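Local coordinates for dihydropteroate synthase (Mycobacterium smegmatis, PDB 6OMZ), which probably catalyses the condensation of para-aminobenzoate with 6-hydroxymethyl-7,8-dihydropterin diphosphate to give 7,8-dihydropteroate, the immediate precursor of folates, at residues P78-A82 against D102-V108; I119-G125 against P142-W148. The protein carries 1 engineered substitution. One frame throughout, in Å; residues are numbered along the deposited sequence.

Interaction 1: residues P78-A82 against D102-V108; sequences PGVEA and DTMHADV. With PMM (pterin-6-yl-methyl-monophosphate), chain D.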
loop_
_atom_site.group_PDB
_atom_site.type_symbol
_atom_site.label_atom_id
_atom_site.label_comp_id
_atom_site.label_asym_id
_atom_site.label_seq_id
_atom_site.Cartn_x
_atom_site.Cartn_y
_atom_site.Cartn_z
ATOM N N PRO A 78 5.447 -19.232 -2.947
ATOM C CA PRO A 78 5.724 -18.109 -3.869
ATOM C C PRO A 78 5.478 -18.442 -5.334
ATOM O O PRO A 78 5.111 -17.545 -6.109
ATOM C CB PRO A 78 7.201 -17.792 -3.597
ATOM C CG PRO A 78 7.389 -18.179 -2.167
ATOM C CD PRO A 78 6.512 -19.391 -1.940
ATOM N N GLY A 79 5.665 -19.700 -5.742
ATOM C CA GLY A 79 5.307 -20.079 -7.103
ATOM C C GLY A 79 3.829 -19.876 -7.385
ATOM O O GLY A 79 3.448 -19.420 -8.466
ATOM N N VAL A 80 2.982 -20.185 -6.403
ATOM C CA VAL A 80 1.543 -19.991 -6.555
ATOM C C VAL A 80 1.200 -18.508 -6.520
ATOM O O VAL A 80 0.331 -18.043 -7.269
ATOM C CB VAL A 80 0.791 -20.787 -5.472
ATOM C CG1 VAL A 80 -0.696 -20.435 -5.464
ATOM C CG2 VAL A 80 0.986 -22.278 -5.691
ATOM N N GLU A 81 1.885 -17.736 -5.666
ATOM C CA GLU A 81 1.675 -16.288 -5.641
ATOM C C GLU A 81 1.926 -15.675 -7.017
ATOM O O GLU A 81 1.106 -14.899 -7.531
ATOM C CB GLU A 81 2.580 -15.653 -4.581
ATOM C CG GLU A 81 2.379 -14.137 -4.371
ATOM C CD GLU A 81 3.421 -13.545 -3.415
ATOM O OE1 GLU A 81 4.286 -14.305 -2.933
ATOM O OE2 GLU A 81 3.393 -12.321 -3.154
ATOM N N ALA A 82 3.049 -16.036 -7.643
ATOM C CA ALA A 82 3.394 -15.476 -8.947
ATOM C C ALA A 82 2.404 -15.919 -10.018
ATOM O O ALA A 82 1.999 -15.118 -10.872
ATOM C CB ALA A 82 4.820 -15.884 -9.331
ATOM N N ASP A 102 2.455 -6.037 -5.168
ATOM C CA ASP A 102 2.480 -6.082 -3.706
ATOM C C ASP A 102 3.024 -7.456 -3.323
ATOM O O ASP A 102 2.288 -8.443 -3.264
ATOM C CB ASP A 102 1.078 -5.835 -3.151
ATOM C CG ASP A 102 1.029 -5.762 -1.629
ATOM O OD1 ASP A 102 1.965 -6.226 -0.934
ATOM O OD2 ASP A 102 0.024 -5.222 -1.120
ATOM N N THR A 103 4.337 -7.536 -3.098
ATOM C CA THR A 103 4.954 -8.798 -2.699
ATOM C C THR A 103 6.182 -8.503 -1.847
ATOM O O THR A 103 6.831 -7.458 -1.997
ATOM C CB THR A 103 5.338 -9.679 -3.917
ATOM O OG1 THR A 103 5.746 -10.991 -3.478
ATOM C CG2 THR A 103 6.506 -9.062 -4.686
ATOM N N MET A 104 6.470 -9.428 -0.922
ATOM C CA MET A 104 7.700 -9.453 -0.145
ATOM C C MET A 104 8.757 -10.369 -0.741
ATOM O O MET A 104 9.851 -10.474 -0.177
ATOM C CB MET A 104 7.454 -9.952 1.289
ATOM C CG MET A 104 6.339 -9.323 2.070
ATOM S SD MET A 104 6.242 -10.144 3.690
ATOM C CE MET A 104 5.658 -11.777 3.255
ATOM N N HIS A 105 8.444 -11.075 -1.820
ATOM C CA HIS A 105 9.282 -12.165 -2.302
ATOM C C HIS A 105 9.953 -11.752 -3.604
ATOM O O HIS A 105 9.274 -11.360 -4.557
ATOM C CB HIS A 105 8.437 -13.425 -2.477
ATOM C CG HIS A 105 7.724 -13.826 -1.223
ATOM N ND1 HIS A 105 6.357 -14.000 -1.162
ATOM C CD2 HIS A 105 8.189 -14.060 0.027
ATOM C CE1 HIS A 105 6.014 -14.345 0.069
ATOM N NE2 HIS A 105 7.106 -14.385 0.811
ATOM N N ALA A 106 11.288 -11.830 -3.625
ATOM C CA ALA A 106 12.057 -11.284 -4.738
ATOM C C ALA A 106 11.738 -12.001 -6.047
ATOM O O ALA A 106 11.647 -11.365 -7.107
ATOM C CB ALA A 106 13.549 -11.366 -4.426
ATOM N N ASP A 107 11.571 -13.323 -5.999
ATOM C CA ASP A 107 11.292 -14.063 -7.223
ATOM C C ASP A 107 9.922 -13.691 -7.773
ATOM O O ASP A 107 9.733 -13.609 -8.997
ATOM C CB ASP A 107 11.387 -15.575 -6.970
ATOM C CG ASP A 107 12.813 -16.064 -6.765
ATOM O OD1 ASP A 107 13.775 -15.279 -6.928
ATOM O OD2 ASP A 107 12.968 -17.264 -6.438
ATOM N N VAL A 108 8.957 -13.431 -6.883
ATOM C CA VAL A 108 7.638 -12.988 -7.317
ATOM C C VAL A 108 7.711 -11.593 -7.935
ATOM O O VAL A 108 7.119 -11.341 -8.992
ATOM C CB VAL A 108 6.645 -13.043 -6.140
ATOM C CG1 VAL A 108 5.310 -12.458 -6.548
ATOM C CG2 VAL A 108 6.471 -14.474 -5.660
HETATM N N5 PMM D . -1.505 -2.679 3.519
HETATM C C6 PMM D . -1.736 -3.934 3.088
HETATM C C7 PMM D . -1.048 -4.445 2.001
HETATM N N8 PMM D . -0.104 -3.782 1.323
HETATM N N1 PMM D . 1.144 -1.901 1.107
HETATM C C2 PMM D . 1.480 -0.682 1.519
HETATM N N2 PMM D . 2.489 -0.038 0.926
HETATM N N3 PMM D . 0.857 -0.047 2.557
HETATM C C4 PMM D . -0.171 -0.578 3.306
HETATM O O4 PMM D . -0.694 0.067 4.208
HETATM C C4A PMM D . -0.566 -1.943 2.900
HETATM C C8A PMM D . 0.132 -2.546 1.783
HETATM C C9 PMM D . -2.677 -4.770 3.906
HETATM O O10 PMM D . -4.031 -4.266 3.761
HETATM P PA PMM D . -5.161 -4.754 2.691
HETATM O O1P PMM D . -6.331 -3.873 2.939
HETATM O O2P PMM D . -4.613 -4.584 1.273
HETATM O O3P PMM D . -5.461 -6.226 2.945
HETATM O O HOH W 1 1.665 -10.762 -4.378
HETATM O O HOH W 2 4.192 -11.461 -0.442
#

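Interaction 2: residues I119-G125 against P142-W148; sequences IVNDVSG and PWILMHW. With PMM (pterin-6-yl-methyl-monophosphate), chain D; EDO (1,2-ethanediol), chain K; EDO (1,2-ethanediol), chain G.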
loop_
_atom_site.group_PDB
_atom_site.type_symbol
_atom_site.label_atom_id
_atom_site.label_comp_id
_atom_site.label_asym_id
_atom_site.label_seq_id
_atom_site.Cartn_x
_atom_site.Cartn_y
_atom_site.Cartn_z
ATOM N N ILE A 119 6.303 -0.930 -10.589
ATOM C CA ILE A 119 6.645 -0.547 -9.224
ATOM C C ILE A 119 6.591 -1.816 -8.380
ATOM O O ILE A 119 5.746 -2.680 -8.612
ATOM C CB ILE A 119 5.641 0.496 -8.665
ATOM C CG1 ILE A 119 5.616 1.784 -9.498
ATOM C CG2 ILE A 119 5.907 0.811 -7.184
ATOM C CD1 ILE A 119 4.394 2.632 -9.151
ATOM N N VAL A 120 7.470 -1.927 -7.385
ATOM C CA VAL A 120 7.440 -3.034 -6.426
ATOM C C VAL A 120 7.030 -2.476 -5.071
ATOM O O VAL A 120 7.651 -1.528 -4.575
ATOM C CB VAL A 120 8.800 -3.749 -6.321
ATOM C CG1 VAL A 120 8.733 -4.847 -5.234
ATOM C CG2 VAL A 120 9.181 -4.351 -7.657
ATOM N N ASN A 121 5.991 -3.063 -4.477
ATOM C CA ASN A 121 5.442 -2.626 -3.197
ATOM C C ASN A 121 5.716 -3.716 -2.158
ATOM O O ASN A 121 5.044 -4.749 -2.147
ATOM C CB ASN A 121 3.940 -2.360 -3.326
ATOM C CG ASN A 121 3.310 -1.982 -2.003
ATOM O OD1 ASN A 121 3.984 -1.443 -1.130
ATOM N ND2 ASN A 121 2.014 -2.267 -1.847
ATOM N N ASP A 122 6.681 -3.473 -1.268
ATOM C CA ASP A 122 7.200 -4.497 -0.351
ATOM C C ASP A 122 6.804 -4.162 1.084
ATOM O O ASP A 122 7.415 -3.292 1.712
ATOM C CB ASP A 122 8.712 -4.572 -0.513
ATOM C CG ASP A 122 9.359 -5.676 0.307
ATOM O OD1 ASP A 122 8.683 -6.375 1.105
ATOM O OD2 ASP A 122 10.581 -5.834 0.130
ATOM N N VAL A 123 5.798 -4.868 1.619
ATOM C CA VAL A 123 5.362 -4.572 2.985
ATOM C C VAL A 123 6.435 -4.916 4.013
ATOM O O VAL A 123 6.350 -4.466 5.161
ATOM C CB VAL A 123 4.020 -5.270 3.332
ATOM C CG1 VAL A 123 2.903 -4.825 2.354
ATOM C CG2 VAL A 123 4.159 -6.792 3.371
ATOM N N SER A 124 7.468 -5.677 3.638
ATOM C CA SER A 124 8.560 -5.916 4.565
ATOM C C SER A 124 9.659 -4.869 4.467
ATOM O O SER A 124 10.606 -4.913 5.262
ATOM C CB SER A 124 9.180 -7.298 4.329
ATOM O OG SER A 124 9.978 -7.262 3.147
ATOM N N GLY A 125 9.571 -3.946 3.511
ATOM C CA GLY A 125 10.617 -2.954 3.332
ATOM C C GLY A 125 11.977 -3.533 3.003
ATOM O O GLY A 125 12.995 -2.974 3.424
ATOM N N PRO A 142 10.687 2.026 -9.403
ATOM C CA PRO A 142 10.478 2.473 -8.023
ATOM C C PRO A 142 10.244 1.312 -7.066
ATOM O O PRO A 142 9.675 0.275 -7.421
ATOM C CB PRO A 142 9.241 3.377 -8.120
ATOM C CG PRO A 142 9.260 3.874 -9.521
ATOM C CD PRO A 142 9.754 2.695 -10.332
ATOM N N TRP A 143 10.691 1.507 -5.826
ATOM C CA TRP A 143 10.553 0.516 -4.765
ATOM C C TRP A 143 9.900 1.203 -3.574
ATOM O O TRP A 143 10.442 2.188 -3.058
ATOM C CB TRP A 143 11.923 -0.057 -4.391
ATOM C CG TRP A 143 11.938 -1.252 -3.452
ATOM C CD1 TRP A 143 10.873 -2.021 -3.058
ATOM C CD2 TRP A 143 13.092 -1.799 -2.799
ATOM N NE1 TRP A 143 11.300 -3.014 -2.204
ATOM C CE2 TRP A 143 12.655 -2.901 -2.029
ATOM C CE3 TRP A 143 14.453 -1.466 -2.793
ATOM C CZ2 TRP A 143 13.532 -3.672 -1.263
ATOM C CZ3 TRP A 143 15.327 -2.239 -2.034
ATOM C CH2 TRP A 143 14.859 -3.331 -1.277
ATOM N N ILE A 144 8.728 0.710 -3.169
ATOM C CA ILE A 144 8.029 1.203 -1.985
ATOM C C ILE A 144 8.469 0.365 -0.793
ATOM O O ILE A 144 8.254 -0.854 -0.771
ATOM C CB ILE A 144 6.500 1.129 -2.164
ATOM C CG1 ILE A 144 6.039 2.004 -3.339
ATOM C CG2 ILE A 144 5.780 1.572 -0.878
ATOM C CD1 ILE A 144 4.619 1.681 -3.838
ATOM N N LEU A 145 9.064 1.023 0.209
ATOM C CA LEU A 145 9.510 0.380 1.441
ATOM C C LEU A 145 8.510 0.698 2.550
ATOM O O LEU A 145 8.471 1.824 3.048
ATOM C CB LEU A 145 10.906 0.870 1.826
ATOM C CG LEU A 145 12.004 0.685 0.775
ATOM C CD1 LEU A 145 13.210 1.546 1.118
ATOM C CD2 LEU A 145 12.402 -0.787 0.687
ATOM N N MET A 146 7.713 -0.292 2.950
ATOM C CA MET A 146 6.772 -0.104 4.046
ATOM C C MET A 146 7.414 -0.460 5.380
ATOM O O MET A 146 8.235 -1.376 5.471
ATOM C CB MET A 146 5.519 -0.960 3.849
ATOM C CG MET A 146 4.311 -0.424 4.606
ATOM S SD MET A 146 2.988 -1.651 4.784
ATOM C CE MET A 146 3.701 -2.678 6.079
ATOM N N HIS A 147 7.020 0.261 6.425
ATOM C CA HIS A 147 7.555 0.015 7.761
ATOM C C HIS A 147 6.768 -1.087 8.460
ATOM O O HIS A 147 5.563 -0.950 8.689
ATOM C CB HIS A 147 7.520 1.263 8.635
ATOM C CG HIS A 147 8.122 1.031 9.981
ATOM N ND1 HIS A 147 7.416 0.476 11.026
ATOM C CD2 HIS A 147 9.387 1.217 10.433
ATOM C CE1 HIS A 147 8.213 0.350 12.072
ATOM N NE2 HIS A 147 9.414 0.793 11.741
ATOM N N TRP A 148 7.461 -2.141 8.871
ATOM C CA TRP A 148 6.815 -3.190 9.655
ATOM C C TRP A 148 7.901 -3.831 10.503
ATOM O O TRP A 148 8.728 -4.577 9.974
ATOM C CB TRP A 148 6.143 -4.212 8.743
ATOM C CG TRP A 148 5.432 -5.328 9.452
ATOM C CD1 TRP A 148 5.267 -5.485 10.804
ATOM C CD2 TRP A 148 4.778 -6.437 8.837
ATOM N NE1 TRP A 148 4.551 -6.627 11.062
ATOM C CE2 TRP A 148 4.244 -7.236 9.873
ATOM C CE3 TRP A 148 4.589 -6.838 7.505
ATOM C CZ2 TRP A 148 3.523 -8.412 9.620
ATOM C CZ3 TRP A 148 3.885 -8.015 7.255
ATOM C CH2 TRP A 148 3.360 -8.785 8.309
HETATM N N5 PMM D . -1.505 -2.679 3.519
HETATM C C6 PMM D . -1.736 -3.934 3.088
HETATM C C7 PMM D . -1.048 -4.445 2.001
HETATM N N8 PMM D . -0.104 -3.782 1.323
HETATM N N1 PMM D . 1.144 -1.901 1.107
HETATM C C2 PMM D . 1.480 -0.682 1.519
HETATM N N2 PMM D . 2.489 -0.038 0.926
HETATM N N3 PMM D . 0.857 -0.047 2.557
HETATM C C4 PMM D . -0.171 -0.578 3.306
HETATM O O4 PMM D . -0.694 0.067 4.208
HETATM C C4A PMM D . -0.566 -1.943 2.900
HETATM C C8A PMM D . 0.132 -2.546 1.783
HETATM C C9 PMM D . -2.677 -4.770 3.906
HETATM O O10 PMM D . -4.031 -4.266 3.761
HETATM P PA PMM D . -5.161 -4.754 2.691
HETATM O O1P PMM D . -6.331 -3.873 2.939
HETATM O O2P PMM D . -4.613 -4.584 1.273
HETATM O O3P PMM D . -5.461 -6.226 2.945
HETATM C C1 EDO K . 11.149 -1.863 6.957
HETATM O O1 EDO K . 9.936 -2.576 7.242
HETATM C C2 EDO K . 11.558 -1.054 8.180
HETATM O O2 EDO K . 11.637 -1.919 9.320
HETATM C C1 EDO G . 17.114 -3.025 1.693
HETATM O O1 EDO G . 16.924 -4.426 1.529
HETATM C C2 EDO G . 15.889 -2.400 2.354
HETATM O O2 EDO G . 15.657 -3.016 3.638
HETATM O O HOH W 3 9.766 -5.904 7.993
#

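Interaction 1: residues P78-A82 against D102-V108
Both oxygens of the Glu-81 carboxylate are held by side chains of 102-108. His-105 ND1 donates to Glu-81 OE1 over 2.7 Å; the oxygen lies close to the imidazole plane and uses its syn lone pair, with carboxylate and ring 86° apart. Thr-103 OG1 donates to Glu-81 OE2, also over 2.7 Å, but from above the carboxylate plane. An extended chain with CG anti to the backbone N (chi1 -175°) carries the carboxylate across to these partners. Thr-103 OG1 also accepts from His-105 N at 3.2 Å, an ST turn leading into helix 106-114, with His-105 at its N-cap position. A water donates to Glu-81 OE2 at 3.0 Å and accepts from Met-104 N.

In this TIM barrel, 102-108 leads from the C-terminal end of strand 98-102 into helix 106-114, and Glu-81 reaches it from the preceding helix, 78-93. Asp-102, where the strand ends, places OD2 2.8 Å from pterin N8 and forms a salt bridge with Arg-269.

The apolar part centres on Val-108, whose CG2 lies 4.0 Å from Pro-78 CB and 4.3 Å from Ala-82 CB, while its CG1 packs 4.0 Å from Glu-81 CG. Pro-78 CG sits over one face of the His-105 ring.

Interaction 2: residues I119-G125 against P142-W148
Strands 119-122 and 143-146 are adjacent parallel strands of the TIM barrel, joined through helix 132-139 in a beta-alpha-beta crossover, and their C-terminal ends form part of the pterin pocket. Their axes run 10° apart. Val-120 N donates to Pro-142 O, Ile-144 N to Val-120 O, Asp-122 N to Ile-144 O and Met-146 N to Asp-122 O, the last being the longest at 3.3 Å. Asp-122 O takes a second bond, from Gly-125 N of the type I turn 122-125, on the opposite face of its carbonyl plane.

On one side of the sheet the Asn-121 amide reads the pterin: OD1 accepts from N2 of the ligand at 2.9 Å, nearly straight at 174°, and ND2 donates to its N1 at 3.1 Å. Ile-144 CG2 packs against Asn-121 OD1, and Ile-144 CD1 meets Ile-119 CG2. Just past strand 119-122, Val-123 CG1 comes within 3.3 Å of ligand N8, and at the end of 143-146 Met-146 SD within 3.5 Å of ligand N3. A bend at chi3 (76°) turns Met-146 CE back to Val-123, 3.8 Å from its CB. Val-123 CG2 lies alongside the Trp-148 ring.

On the other side, Asp-122 and Trp-143 extend together, carboxylate and indole nearly coplanar. Trp-143 NE1 is 3.5 Å from Asp-122 CB and, though buried, has no polar partner; Leu-145 CD2 covers one indole face. Asp-122 OD1 instead accepts from Ser-124 N, closing an Asx turn, and from Ser-124 OG at 2.6 Å, both from the same face of the carboxylate.

Helix 132-139 packs on the Val-120, Asp-122 and Trp-143 side through Met-132 and Leu-136, while strands 98-102 and 190-193 flank the pair.

How the interactions relate
Interactions 1 and 2, with centres about 13 Å apart, follow one another along the barrel, helix 106-114 leading into strand 119-122. They meet directly: Thr-103 N probably donates a hydrogen bond to Asn-121 O at 3.0 Å, and Met-104 CG packs 3.6 Å from Val-123 CG2. The pterin joins them as well, since neighbouring strands offer it Asp-102 from interaction 1 and Asn-121 from interaction 2, with Val-123 and Met-146 of the latter lining the same pocket. The Glu-81 carboxylate stands further off, its OE2 10.3 Å from ligand N8; it does not touch the ligand but binds the segment that follows Asp-102 to helix 78-93.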